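Local coordinates for N-acylethanolamine-hydrolyzing acid amidase alpha-subunit (Caenorhabditis elegans, PDB 6DY3), which pairs with the beta-subunit, both made by autocatalytic cleavage, as a lysosomal amidase that hydrolyses N-acylethanolamines such as N-palmitoylethanolamine to ethanolamine and free fatty acid, at the interface of chains A and B. Numbering follows the deposited sequence. Chains: chain A, N-acylethanolamine-hydrolyzing acid amidase alpha-subunit; chain B, N-acylethanolamine-hydrolyzing acid amidase beta-subunit.

The interface of chains A and B. Residues chain A 32, 36, 39-40; chain B 29-30, 32, 50.
A:Val32 and A:His36 on helix 30-36, where the backbone leaves helical values at A:His36, the last residue (phi -114°), A:Tyr39 in the turn after it and A:Leu40 starting helix 40-48 meet B:Asn29 and B:Ile30 in the loop before strand 31-38, B:Ile32 on that strand and B:Ala50 just after strand 41-49. This is part of the alpha–beta interface of the mature heterodimer. CB of B:Asn29 stands over the face of the A:Tyr39 ring, 3.7 Å from its centroid, a CH-pi contact. The amide plane stacks on this ring, turned 24° from it. Amide ND2, the nitrogen that carries the N-linked glycan, lies 3.4 Å from CE1 of A:Tyr39. With an alanine here, the glycan-bearing amide would probably lose the ring that backs it and turn more freely. CG2 of B:Ile30 lies 3.8 Å from CB of A:Tyr39. The A:His36 ring is fixed from its own helix, ND1 donating to the backbone O of A:Val32 at 2.8 Å, nearly straight and in the ring plane. This presents the opposite edge to chain B, where CD2 faces the backbone O of B:Asn29, 3.3 Å away and in the ring plane. CG2 of B:Ile32 packs against the same imidazole, 3.6 Å from CE1. The other branch of B:Ile32, with CG1 between backbone N and carbonyl carbon (chi1 60°), carries CD1 to within 3.6 Å of A:Val32 CG1. Beside the imidazole, CB of B:Ala50 fits against A:His36 CB, and the CD2 methyl of A:Leu40 rests 3.6 Å from that B:Ala50 CB.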
loop_
_atom_site.group_PDB
_atom_site.type_symbol
_atom_site.label_atom_id
_atom_site.label_comp_id
_atom_site.label_asym_id
_atom_site.label_seq_id
_atom_site.Cartn_x
_atom_site.Cartn_y
_atom_site.Cartn_z
ATOM N N VAL A 32 -10.473 8.795 -13.899
ATOM C CA VAL A 32 -9.183 8.947 -13.232
ATOM C C VAL A 32 -8.094 9.252 -14.253
ATOM O O VAL A 32 -7.296 10.181 -14.079
ATOM C CB VAL A 32 -8.853 7.685 -12.412
ATOM C CG1 VAL A 32 -7.410 7.715 -11.905
ATOM C CG2 VAL A 32 -9.825 7.543 -11.245
ATOM N N HIS A 36 -5.803 12.942 -14.971
ATOM C CA HIS A 36 -4.362 12.993 -14.763
ATOM C C HIS A 36 -3.584 12.745 -16.050
ATOM O O HIS A 36 -2.376 12.493 -16.003
ATOM C CB HIS A 36 -3.950 11.984 -13.689
ATOM C CG HIS A 36 -4.676 12.154 -12.392
ATOM N ND1 HIS A 36 -5.915 11.602 -12.154
ATOM C CD2 HIS A 36 -4.336 12.817 -11.261
ATOM C CE1 HIS A 36 -6.308 11.915 -10.933
ATOM N NE2 HIS A 36 -5.367 12.652 -10.368
ATOM N N TYR A 39 0.006 14.089 -16.556
ATOM C CA TYR A 39 1.164 13.596 -15.821
ATOM C C TYR A 39 1.581 12.186 -16.217
ATOM O O TYR A 39 2.710 11.786 -15.915
ATOM C CB TYR A 39 0.878 13.613 -14.316
ATOM C CG TYR A 39 0.417 14.948 -13.791
ATOM C CD1 TYR A 39 1.304 16.002 -13.651
ATOM C CD2 TYR A 39 -0.905 15.150 -13.426
ATOM C CE1 TYR A 39 0.887 17.224 -13.164
ATOM C CE2 TYR A 39 -1.331 16.373 -12.939
ATOM C CZ TYR A 39 -0.430 17.404 -12.811
ATOM O OH TYR A 39 -0.847 18.619 -12.329
ATOM N N LEU A 40 0.707 11.429 -16.886
ATOM C CA LEU A 40 0.958 9.998 -17.046
ATOM C C LEU A 40 2.192 9.715 -17.888
ATOM O O LEU A 40 3.003 8.861 -17.488
ATOM C CB LEU A 40 -0.285 9.319 -17.627
ATOM C CG LEU A 40 -1.573 9.498 -16.819
ATOM C CD1 LEU A 40 -2.668 8.599 -17.364
ATOM C CD2 LEU A 40 -1.359 9.247 -15.321
ATOM N N ASN B 29 1.295 14.161 -7.687
ATOM C CA ASN B 29 0.311 14.682 -8.628
ATOM C C ASN B 29 -0.729 13.655 -9.051
ATOM O O ASN B 29 -1.725 14.040 -9.669
ATOM C CB ASN B 29 1.016 15.211 -9.874
ATOM C CG ASN B 29 1.680 16.558 -9.657
ATOM O OD1 ASN B 29 1.224 17.379 -8.867
ATOM N ND2 ASN B 29 2.768 16.784 -10.370
ATOM N N ILE B 30 -0.535 12.372 -8.747
ATOM C CA ILE B 30 -1.464 11.348 -9.215
ATOM C C ILE B 30 -1.950 10.486 -8.056
ATOM O O ILE B 30 -2.524 9.411 -8.268
ATOM C CB ILE B 30 -0.823 10.485 -10.320
ATOM C CG1 ILE B 30 0.430 9.774 -9.802
ATOM C CG2 ILE B 30 -0.479 11.358 -11.521
ATOM C CD1 ILE B 30 0.955 8.707 -10.734
ATOM N N ILE B 32 -4.536 9.447 -5.394
ATOM C CA ILE B 32 -5.990 9.552 -5.352
ATOM C C ILE B 32 -6.541 8.635 -4.266
ATOM O O ILE B 32 -5.913 7.645 -3.877
ATOM C CB ILE B 32 -6.618 9.211 -6.726
ATOM C CG1 ILE B 32 -6.249 7.783 -7.138
ATOM C CG2 ILE B 32 -6.174 10.219 -7.784
ATOM C CD1 ILE B 32 -6.954 7.294 -8.382
ATOM N N ALA B 50 -2.827 7.095 -10.315
ATOM C CA ALA B 50 -3.260 6.946 -11.697
ATOM C C ALA B 50 -2.347 5.966 -12.420
ATOM O O ALA B 50 -1.123 6.080 -12.346
ATOM C CB ALA B 50 -3.251 8.304 -12.397
#